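Local coordinates for protein tripeptidase (Staphylococcus aureus subsp. aureus, PDB 3RZA) that probably hydrolyses tripeptides as a metal-dependent peptidase of the M20/M25/M40 family, with a zinc and a calcium ion bound at its probable active site, at residues 20-30 against 135-146; 30-38 against 126-135. All blocks are in the same frame, centred on the assembly; numbering follows the deposited sequence.

How the contacts relate
Contacts 1 and 2 are successive parts of one interface, in which helix 23-34 runs obliquely antiparallel to helix 128-147, at 139° and 136° in the two pairs of segments. Their centres lie about 14 Å apart, they share Phe30 and Ala135, and Leu138 CD1 of contact 1 meets Leu33 CD1 of contact 2 at 4.0 Å. The chemistry changes along the pair: contact 1, at the outer end, is dominated by a salt-bridge network, whereas contact 2 is buried and holds a lysine ammonium at the end of helix 23-34. Asp129 in contact 2 joins the zinc and the calcium ion; the side chain of Phe30, at the junction, is about 11 Å from the zinc and about 12 Å from the calcium.

Contact 1 (20-30 against 135-146); sequences MINEQRLLNTF and AAMLEVLQVIKE
Arg25 and Glu139 face each other because both send CG anti to the backbone N; the arginine chain then bends at chi3 (62°) and the glutamate chain likewise at chi2, which turns the two heads together. Their side chains cross at about a right angle, and the guanidinium takes the carboxylate side-on: Arg25 NE reaches Glu139 OE1 at 2.9 Å in an almost straight bond, while NH2 holds OE2. The end-on edge takes Glu146, with Arg25 NH1 to Glu146 OE1 at 2.9 Å and NH2 to OE2, so NH2 serves both carboxylates. The Glu139 carboxylate lies 26° from the guanidinium plane, that of Glu146 43°. Arginine suits this place because its flat, five-hydrogen head offers two edges, one to each carboxylate. It is a knob among Glu139, Gln142, Val143 and Glu146; in the modelled conformer Gln142 CG lies over the centre of one face, and Asn22 CB lies over the opposite face.

Asn22, the N-cap of helix 23-34, does two jobs: its OD1 accepts from Arg25 N, and its backbone N donates to Glu139 OE2 at 2.8 Å, from the face of the carboxylate opposite to Arg25 NH2. Water 2 links Thr29 OG1 with Glu139 OE1, and water 1 links Asn22 ND2 with Glu146 OE2. Apolar contacts flank the charges: Val143 touches Met20, a selenomethionine here, and small Ala135 lets Phe30 come close, CB to CB at 3.9 Å.

Glu139 is buried, yet two arginine nitrogens, a backbone N-H and a water grip its oxygens. Such a setting probably favours the ionised carboxylate and ties the start of helix 23-34 to helix 128-147.

Contact 2 (30-38 against 126-135); sequences FLELVQIDS and LGADDKAGLA. With ZN (zinc ion), chain C; CA (calcium ion), chain D.
Phe30 meets helix 128-147 with the edge of its ring: CE1 comes to 3.5 Å from Ala132 N, and CZ lies 3.8 Å from Ala128 CA. It is a knob in the hole formed by Ala128, Lys131, Ala132 and Ala135, where three alanines make room for an aromatic ring. Val34 CG1 lies over one ring face, offset toward the rim, and also touches Leu126 O. One turn on, Leu33 crosses Leu134 at about a right angle, its CD1 packing on Leu134 CB at 3.7 Å.

Lys131, extended beyond CG, is long enough to deliver NZ past Leu33 and Val34 to the end of helix 23-34. There NZ donates to Ile36 O at 2.7 Å, nearly in line with the carbonyl, to Ser38 OG at 2.8 Å, which also bonds to Met99 O, and to Leu33 O at 3.2 Å. Leu33 O receives Ile36 N from its other face. Water 3 bridges NZ to Val34 O; four oxygens thus surround three ammonium hydrogens, and the Leu33 bond is probably the weakest.

Asp129 points away from this interface, giving OD1 to zinc and OD2 to calcium. Water 4 also bridges the metals, 2.1 Å from the zinc and 2.6 Å from the calcium, and the Asp129-Asp130 peptide is cis, as in related dinuclear M20 peptidases. His98 and Asp186 complete the zinc site, Glu163 and His366 join the calcium.

Helix 46-56 packs on Leu33 and Lys131 through Leu50 and Ile46, strand 117-119 places Ile118 against Phe30 and Leu126, and Met372 of strand 371-373 touches Leu126, Ala128 and Ala132.

Contact 1 (20-30 against 135-146)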
loop_
_atom_site.group_PDB
_atom_site.type_symbol
_atom_site.label_atom_id
_atom_site.label_comp_id
_atom_site.label_asym_id
_atom_site.label_seq_id
_atom_site.Cartn_x
_atom_site.Cartn_y
_atom_site.Cartn_z
HETATM N N MSE A 20 1.329 -45.050 -32.016
HETATM C CA MSE A 20 -0.158 -44.861 -32.079
HETATM C C MSE A 20 -0.632 -43.366 -32.076
HETATM O O MSE A 20 -1.345 -42.972 -33.003
HETATM C CB MSE A 20 -0.845 -45.656 -30.953
HETATM C CG MSE A 20 -2.365 -45.723 -31.064
HETATM SE SE MSE A 20 -3.149 -47.526 -31.091
HETATM C CE MSE A 20 -2.074 -48.378 -32.514
ATOM N N ILE A 21 -0.282 -42.558 -31.052
ATOM C CA ILE A 21 -0.430 -41.075 -31.183
ATOM C C ILE A 21 0.595 -40.528 -32.196
ATOM O O ILE A 21 1.713 -41.021 -32.304
ATOM C CB ILE A 21 -0.390 -40.245 -29.812
ATOM C CG1 ILE A 21 0.994 -40.264 -29.167
ATOM C CG2 ILE A 21 -1.494 -40.710 -28.842
ATOM C CD1 ILE A 21 1.791 -39.001 -29.409
ATOM N N ASN A 22 0.172 -39.542 -32.961
ATOM C CA ASN A 22 0.988 -38.925 -33.987
ATOM C C ASN A 22 1.663 -37.741 -33.305
ATOM O O ASN A 22 1.019 -36.713 -33.027
ATOM C CB ASN A 22 0.082 -38.499 -35.169
ATOM C CG ASN A 22 0.858 -38.035 -36.386
ATOM O OD1 ASN A 22 1.809 -37.283 -36.282
ATOM N ND2 ASN A 22 0.403 -38.451 -37.569
ATOM N N GLU A 23 2.946 -37.901 -33.012
ATOM C CA GLU A 23 3.698 -36.969 -32.146
ATOM C C GLU A 23 3.891 -35.592 -32.769
ATOM O O GLU A 23 3.828 -34.576 -32.071
ATOM C CB GLU A 23 5.094 -37.543 -31.822
ATOM C CG GLU A 23 5.073 -38.873 -31.049
ATOM C CD GLU A 23 6.467 -39.398 -30.726
ATOM O OE1 GLU A 23 7.483 -38.790 -31.153
ATOM O OE2 GLU A 23 6.537 -40.439 -30.043
ATOM N N GLN A 24 4.199 -35.571 -34.061
ATOM C CA GLN A 24 4.311 -34.323 -34.798
ATOM C C GLN A 24 2.967 -33.616 -34.881
ATOM O O GLN A 24 2.907 -32.404 -34.727
ATOM C CB GLN A 24 4.865 -34.568 -36.210
ATOM C CG GLN A 24 5.146 -33.298 -37.051
ATOM C CD GLN A 24 6.224 -32.411 -36.428
ATOM O OE1 GLN A 24 5.933 -31.343 -35.867
ATOM N NE2 GLN A 24 7.463 -32.878 -36.473
ATOM N N ARG A 25 1.903 -34.361 -35.178
ATOM C CA ARG A 25 0.568 -33.754 -35.243
ATOM C C ARG A 25 0.157 -33.147 -33.892
ATOM O O ARG A 25 -0.400 -32.043 -33.862
ATOM C CB ARG A 25 -0.480 -34.756 -35.711
ATOM C CG ARG A 25 -1.886 -34.138 -35.939
ATOM C CD ARG A 25 -2.805 -35.126 -36.592
ATOM N NE ARG A 25 -3.004 -36.299 -35.742
ATOM C CZ ARG A 25 -3.364 -37.524 -36.163
ATOM N NH1 ARG A 25 -3.652 -37.772 -37.448
ATOM N NH2 ARG A 25 -3.480 -38.515 -35.267
ATOM N N LEU A 26 0.433 -33.871 -32.799
ATOM C CA LEU A 26 0.185 -33.390 -31.422
ATOM C C LEU A 26 0.913 -32.081 -31.159
ATOM O O LEU A 26 0.321 -31.140 -30.628
ATOM C CB LEU A 26 0.645 -34.445 -30.388
ATOM C CG LEU A 26 0.572 -34.127 -28.880
ATOM C CD1 LEU A 26 -0.807 -33.648 -28.489
ATOM C CD2 LEU A 26 0.974 -35.360 -28.051
ATOM N N LEU A 27 2.209 -32.058 -31.500
ATOM C CA LEU A 27 3.049 -30.860 -31.346
ATOM C C LEU A 27 2.496 -29.675 -32.153
ATOM O O LEU A 27 2.381 -28.589 -31.625
ATOM C CB LEU A 27 4.525 -31.168 -31.748
ATOM C CG LEU A 27 5.560 -30.022 -31.761
ATOM C CD1 LEU A 27 5.552 -29.268 -30.470
ATOM C CD2 LEU A 27 6.995 -30.569 -32.100
ATOM N N ASN A 28 2.137 -29.903 -33.410
ATOM C CA ASN A 28 1.540 -28.853 -34.250
ATOM C C ASN A 28 0.221 -28.319 -33.686
ATOM O O ASN A 28 0.013 -27.114 -33.680
ATOM C CB ASN A 28 1.341 -29.332 -35.702
ATOM C CG ASN A 28 2.666 -29.626 -36.425
ATOM O OD1 ASN A 28 3.728 -29.156 -36.036
ATOM N ND2 ASN A 28 2.586 -30.402 -37.484
ATOM N N THR A 29 -0.623 -29.211 -33.159
ATOM C CA THR A 29 -1.881 -28.817 -32.495
ATOM C C THR A 29 -1.637 -27.964 -31.265
ATOM O O THR A 29 -2.282 -26.936 -31.089
ATOM C CB THR A 29 -2.722 -30.046 -32.126
ATOM O OG1 THR A 29 -3.058 -30.736 -33.326
ATOM C CG2 THR A 29 -4.016 -29.658 -31.371
ATOM N N PHE A 30 -0.657 -28.353 -30.456
ATOM C CA PHE A 30 -0.269 -27.562 -29.282
ATOM C C PHE A 30 0.203 -26.165 -29.692
ATOM O O PHE A 30 -0.212 -25.180 -29.097
ATOM C CB PHE A 30 0.842 -28.278 -28.499
ATOM C CG PHE A 30 1.343 -27.507 -27.333
ATOM C CD1 PHE A 30 0.514 -27.281 -26.255
ATOM C CD2 PHE A 30 2.619 -26.965 -27.319
ATOM C CE1 PHE A 30 0.919 -26.566 -25.190
ATOM C CE2 PHE A 30 3.058 -26.216 -26.202
ATOM C CZ PHE A 30 2.213 -26.033 -25.138
ATOM N N ALA A 135 -4.605 -30.031 -26.362
ATOM C CA ALA A 135 -3.922 -30.644 -27.478
ATOM C C ALA A 135 -3.976 -32.171 -27.366
ATOM O O ALA A 135 -4.376 -32.864 -28.330
ATOM C CB ALA A 135 -2.470 -30.146 -27.545
ATOM N N ALA A 136 -3.635 -32.666 -26.171
ATOM C CA ALA A 136 -3.773 -34.082 -25.814
ATOM C C ALA A 136 -5.167 -34.644 -26.127
ATOM O O ALA A 136 -5.294 -35.695 -26.787
ATOM C CB ALA A 136 -3.410 -34.295 -24.326
HETATM N N MSE A 137 -6.204 -33.926 -25.709
HETATM C CA MSE A 137 -7.584 -34.313 -26.048
HETATM C C MSE A 137 -7.838 -34.407 -27.566
HETATM O O MSE A 137 -8.377 -35.411 -28.054
HETATM C CB MSE A 137 -8.583 -33.315 -25.475
HETATM C CG MSE A 137 -8.782 -33.331 -23.976
HETATM SE SE MSE A 137 -9.874 -31.797 -23.513
HETATM C CE MSE A 137 -9.920 -32.188 -21.683
ATOM N N LEU A 138 -7.447 -33.366 -28.305
ATOM C CA LEU A 138 -7.728 -33.305 -29.756
ATOM C C LEU A 138 -7.007 -34.420 -30.522
ATOM O O LEU A 138 -7.607 -35.077 -31.365
ATOM C CB LEU A 138 -7.369 -31.924 -30.329
ATOM C CG LEU A 138 -8.248 -30.767 -29.803
ATOM C CD1 LEU A 138 -7.590 -29.404 -30.014
ATOM C CD2 LEU A 138 -9.591 -30.791 -30.443
ATOM N N GLU A 139 -5.735 -34.636 -30.197
ATOM C CA GLU A 139 -4.956 -35.717 -30.780
ATOM C C GLU A 139 -5.571 -37.086 -30.491
ATOM O O GLU A 139 -5.698 -37.895 -31.396
ATOM C CB GLU A 139 -3.501 -35.677 -30.255
ATOM C CG GLU A 139 -2.600 -36.858 -30.691
ATOM C CD GLU A 139 -2.448 -36.973 -32.206
ATOM O OE1 GLU A 139 -2.527 -35.935 -32.914
ATOM O OE2 GLU A 139 -2.233 -38.098 -32.693
ATOM N N VAL A 140 -5.919 -37.345 -29.236
ATOM C CA VAL A 140 -6.554 -38.627 -28.861
ATOM C C VAL A 140 -7.842 -38.886 -29.661
ATOM O O VAL A 140 -8.038 -39.998 -30.178
ATOM C CB VAL A 140 -6.823 -38.728 -27.311
ATOM C CG1 VAL A 140 -7.800 -39.872 -26.975
ATOM C CG2 VAL A 140 -5.530 -38.925 -26.578
ATOM N N LEU A 141 -8.677 -37.851 -29.807
ATOM C CA LEU A 141 -9.913 -37.968 -30.605
ATOM C C LEU A 141 -9.601 -38.320 -32.044
ATOM O O LEU A 141 -10.252 -39.201 -32.610
ATOM C CB LEU A 141 -10.765 -36.679 -30.548
ATOM C CG LEU A 141 -11.607 -36.511 -29.288
ATOM C CD1 LEU A 141 -12.131 -35.095 -29.180
ATOM C CD2 LEU A 141 -12.782 -37.547 -29.242
ATOM N N GLN A 142 -8.570 -37.673 -32.600
ATOM C CA GLN A 142 -8.152 -37.938 -33.979
ATOM C C GLN A 142 -7.595 -39.361 -34.163
ATOM O O GLN A 142 -7.845 -39.968 -35.173
ATOM C CB GLN A 142 -7.143 -36.886 -34.471
ATOM C CG GLN A 142 -6.999 -36.853 -35.991
ATOM C CD GLN A 142 -6.620 -35.469 -36.535
ATOM O OE1 GLN A 142 -6.596 -34.477 -35.804
ATOM N NE2 GLN A 142 -6.312 -35.412 -37.823
ATOM N N VAL A 143 -6.858 -39.887 -33.168
ATOM C CA VAL A 143 -6.386 -41.302 -33.189
ATOM C C VAL A 143 -7.554 -42.300 -33.088
ATOM O O VAL A 143 -7.569 -43.315 -33.772
ATOM C CB VAL A 143 -5.358 -41.595 -32.042
ATOM C CG1 VAL A 143 -5.038 -43.102 -31.935
ATOM C CG2 VAL A 143 -4.078 -40.811 -32.252
ATOM N N ILE A 144 -8.508 -42.019 -32.205
ATOM C CA ILE A 144 -9.725 -42.846 -32.075
ATOM C C ILE A 144 -10.531 -42.911 -33.392
ATOM O O ILE A 144 -10.888 -44.018 -33.855
ATOM C CB ILE A 144 -10.621 -42.358 -30.909
ATOM C CG1 ILE A 144 -9.962 -42.707 -29.567
ATOM C CG2 ILE A 144 -12.029 -42.990 -30.997
ATOM C CD1 ILE A 144 -10.557 -41.977 -28.348
ATOM N N LYS A 145 -10.747 -41.744 -34.002
ATOM C CA LYS A 145 -11.407 -41.637 -35.304
ATOM C C LYS A 145 -10.686 -42.439 -36.389
ATOM O O LYS A 145 -11.269 -43.321 -37.001
ATOM C CB LYS A 145 -11.510 -40.162 -35.731
ATOM C CG LYS A 145 -12.324 -39.923 -37.009
ATOM C CD LYS A 145 -12.653 -38.441 -37.203
ATOM C CE LYS A 145 -13.438 -38.204 -38.503
ATOM N NZ LYS A 145 -13.261 -36.831 -39.023
ATOM N N GLU A 146 -9.403 -42.163 -36.580
ATOM C CA GLU A 146 -8.670 -42.707 -37.728
ATOM C C GLU A 146 -8.305 -44.200 -37.592
ATOM O O GLU A 146 -8.116 -44.873 -38.610
ATOM C CB GLU A 146 -7.431 -41.844 -38.026
ATOM C CG GLU A 146 -6.181 -42.154 -37.178
ATOM C CD GLU A 146 -5.135 -41.038 -37.206
ATOM O OE1 GLU A 146 -5.263 -40.089 -38.022
ATOM O OE2 GLU A 146 -4.173 -41.102 -36.401
HETATM O O HOH W 1 -1.358 -40.867 -37.740
HETATM O O HOH W 2 -3.617 -33.230 -32.685
#

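Contact 2 (30-38 against 126-135)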
loop_
_atom_site.group_PDB
_atom_site.type_symbol
_atom_site.label_atom_id
_atom_site.label_comp_id
_atom_site.label_asym_id
_atom_site.label_seq_id
_atom_site.Cartn_x
_atom_site.Cartn_y
_atom_site.Cartn_z
ATOM N N PHE A 30 -0.657 -28.353 -30.456
ATOM C CA PHE A 30 -0.269 -27.562 -29.282
ATOM C C PHE A 30 0.203 -26.165 -29.692
ATOM O O PHE A 30 -0.212 -25.180 -29.097
ATOM C CB PHE A 30 0.842 -28.278 -28.499
ATOM C CG PHE A 30 1.343 -27.507 -27.333
ATOM C CD1 PHE A 30 0.514 -27.281 -26.255
ATOM C CD2 PHE A 30 2.619 -26.965 -27.319
ATOM C CE1 PHE A 30 0.919 -26.566 -25.190
ATOM C CE2 PHE A 30 3.058 -26.216 -26.202
ATOM C CZ PHE A 30 2.213 -26.033 -25.138
ATOM N N LEU A 31 1.076 -26.099 -30.712
ATOM C CA LEU A 31 1.625 -24.820 -31.176
ATOM C C LEU A 31 0.518 -23.911 -31.741
ATOM O O LEU A 31 0.481 -22.713 -31.447
ATOM C CB LEU A 31 2.765 -25.033 -32.200
ATOM C CG LEU A 31 4.047 -25.732 -31.677
ATOM C CD1 LEU A 31 4.962 -26.153 -32.819
ATOM C CD2 LEU A 31 4.817 -24.898 -30.669
ATOM N N GLU A 32 -0.418 -24.504 -32.476
ATOM C CA GLU A 32 -1.580 -23.784 -32.992
ATOM C C GLU A 32 -2.393 -23.108 -31.873
ATOM O O GLU A 32 -2.728 -21.909 -31.971
ATOM C CB GLU A 32 -2.486 -24.738 -33.795
ATOM C CG GLU A 32 -3.567 -24.024 -34.623
ATOM C CD GLU A 32 -4.563 -24.965 -35.280
ATOM O OE1 GLU A 32 -4.321 -26.208 -35.318
ATOM O OE2 GLU A 32 -5.598 -24.443 -35.774
ATOM N N LEU A 33 -2.672 -23.868 -30.808
ATOM C CA LEU A 33 -3.519 -23.391 -29.722
ATOM C C LEU A 33 -2.883 -22.287 -28.888
ATOM O O LEU A 33 -3.582 -21.330 -28.539
ATOM C CB LEU A 33 -3.976 -24.531 -28.814
ATOM C CG LEU A 33 -4.926 -25.575 -29.390
ATOM C CD1 LEU A 33 -5.117 -26.664 -28.351
ATOM C CD2 LEU A 33 -6.273 -24.977 -29.796
ATOM N N VAL A 34 -1.583 -22.404 -28.571
ATOM C CA VAL A 34 -0.885 -21.368 -27.755
ATOM C C VAL A 34 -0.847 -19.991 -28.464
ATOM O O VAL A 34 -1.011 -18.952 -27.819
ATOM C CB VAL A 34 0.548 -21.785 -27.304
ATOM C CG1 VAL A 34 0.506 -23.072 -26.435
ATOM C CG2 VAL A 34 1.491 -21.934 -28.491
ATOM N N GLN A 35 -0.776 -20.008 -29.795
ATOM C CA GLN A 35 -0.776 -18.798 -30.604
ATOM C C GLN A 35 -2.153 -18.123 -30.799
ATOM O O GLN A 35 -2.233 -17.125 -31.494
ATOM C CB GLN A 35 -0.118 -19.097 -31.962
ATOM C CG GLN A 35 1.370 -19.472 -31.836
ATOM C CD GLN A 35 1.982 -19.854 -33.159
ATOM O OE1 GLN A 35 2.405 -18.999 -33.919
ATOM N NE2 GLN A 35 2.001 -21.147 -33.455
ATOM N N ILE A 36 -3.229 -18.683 -30.229
ATOM C CA ILE A 36 -4.533 -18.017 -30.189
ATOM C C ILE A 36 -4.678 -17.442 -28.787
ATOM O O ILE A 36 -4.798 -18.204 -27.827
ATOM C CB ILE A 36 -5.701 -18.996 -30.455
ATOM C CG1 ILE A 36 -5.613 -19.611 -31.858
ATOM C CG2 ILE A 36 -7.021 -18.266 -30.323
ATOM C CD1 ILE A 36 -6.267 -20.979 -31.958
ATOM N N ASP A 37 -4.668 -16.108 -28.680
ATOM C CA ASP A 37 -4.766 -15.410 -27.401
ATOM C C ASP A 37 -6.061 -15.848 -26.709
ATOM O O ASP A 37 -7.119 -15.844 -27.341
ATOM C CB ASP A 37 -4.837 -13.879 -27.590
ATOM C CG ASP A 37 -3.592 -13.281 -28.227
ATOM O OD1 ASP A 37 -2.595 -13.984 -28.434
ATOM O OD2 ASP A 37 -3.623 -12.080 -28.553
ATOM N N SER A 38 -5.951 -16.299 -25.460
ATOM C CA SER A 38 -7.117 -16.595 -24.617
ATOM C C SER A 38 -6.839 -16.224 -23.151
ATOM O O SER A 38 -7.028 -17.043 -22.238
ATOM C CB SER A 38 -7.505 -18.071 -24.744
ATOM O OG SER A 38 -6.447 -18.909 -24.324
ATOM N N LEU A 126 3.706 -19.343 -21.933
ATOM C CA LEU A 126 3.500 -20.281 -23.059
ATOM C C LEU A 126 2.017 -20.607 -23.200
ATOM O O LEU A 126 1.497 -20.694 -24.311
ATOM C CB LEU A 126 4.314 -21.579 -22.858
ATOM C CG LEU A 126 4.310 -22.673 -23.934
ATOM C CD1 LEU A 126 4.625 -22.109 -25.325
ATOM C CD2 LEU A 126 5.323 -23.787 -23.590
ATOM N N GLY A 127 1.339 -20.800 -22.083
ATOM C CA GLY A 127 0.008 -21.370 -22.100
ATOM C C GLY A 127 -0.031 -22.880 -22.302
ATOM O O GLY A 127 -1.071 -23.420 -22.713
ATOM N N ALA A 128 1.056 -23.580 -21.942
ATOM C CA ALA A 128 0.985 -25.048 -21.728
ATOM C C ALA A 128 -0.082 -25.390 -20.707
ATOM O O ALA A 128 -0.797 -26.378 -20.847
ATOM C CB ALA A 128 2.329 -25.596 -21.297
ATOM N N ASP A 129 -0.143 -24.575 -19.669
ATOM C CA ASP A 129 -1.273 -24.508 -18.787
ATOM C C ASP A 129 -2.396 -23.641 -19.449
ATOM O O ASP A 129 -2.322 -22.392 -19.400
ATOM C CB ASP A 129 -0.839 -23.930 -17.472
ATOM C CG ASP A 129 -1.947 -23.868 -16.476
ATOM O OD1 ASP A 129 -2.987 -24.517 -16.633
ATOM O OD2 ASP A 129 -1.776 -23.147 -15.478
ATOM N N ASP A 130 -3.426 -24.240 -20.059
ATOM C CA ASP A 130 -3.758 -25.682 -20.062
ATOM C C ASP A 130 -3.957 -26.235 -21.482
ATOM O O ASP A 130 -4.599 -27.276 -21.681
ATOM C CB ASP A 130 -4.997 -25.903 -19.193
ATOM C CG ASP A 130 -5.221 -27.376 -18.810
ATOM O OD1 ASP A 130 -4.215 -28.124 -18.727
ATOM O OD2 ASP A 130 -6.411 -27.789 -18.650
ATOM N N LYS A 131 -3.315 -25.600 -22.461
ATOM C CA LYS A 131 -3.482 -25.983 -23.851
ATOM C C LYS A 131 -2.761 -27.320 -24.209
ATOM O O LYS A 131 -3.087 -27.922 -25.207
ATOM C CB LYS A 131 -3.080 -24.816 -24.775
ATOM C CG LYS A 131 -3.994 -23.581 -24.558
ATOM C CD LYS A 131 -3.526 -22.319 -25.222
ATOM C CE LYS A 131 -4.684 -21.331 -25.324
ATOM N NZ LYS A 131 -4.302 -19.951 -25.798
ATOM N N ALA A 132 -1.810 -27.764 -23.362
ATOM C CA ALA A 132 -1.270 -29.139 -23.413
ATOM C C ALA A 132 -2.382 -30.150 -23.220
ATOM O O ALA A 132 -2.481 -31.122 -23.977
ATOM C CB ALA A 132 -0.173 -29.343 -22.344
ATOM N N GLY A 133 -3.239 -29.890 -22.238
ATOM C CA GLY A 133 -4.433 -30.684 -22.020
ATOM C C GLY A 133 -5.383 -30.715 -23.201
ATOM O O GLY A 133 -5.841 -31.781 -23.605
ATOM N N LEU A 134 -5.655 -29.550 -23.774
ATOM C CA LEU A 134 -6.513 -29.460 -24.959
ATOM C C LEU A 134 -5.918 -30.181 -26.159
ATOM O O LEU A 134 -6.642 -30.847 -26.888
ATOM C CB LEU A 134 -6.790 -27.994 -25.328
ATOM C CG LEU A 134 -7.639 -27.204 -24.333
ATOM C CD1 LEU A 134 -7.709 -25.747 -24.753
ATOM C CD2 LEU A 134 -9.028 -27.776 -24.208
ATOM N N ALA A 135 -4.605 -30.031 -26.362
ATOM C CA ALA A 135 -3.922 -30.644 -27.478
ATOM C C ALA A 135 -3.976 -32.171 -27.366
ATOM O O ALA A 135 -4.376 -32.864 -28.330
ATOM C CB ALA A 135 -2.470 -30.146 -27.545
HETATM ZN ZN ZN C . -4.659 -24.890 -15.485
HETATM CA CA CA D . -2.978 -21.954 -14.278
HETATM O O HOH W 3 -1.871 -18.977 -25.224
HETATM O O HOH W 4 -4.292 -24.049 -13.610
#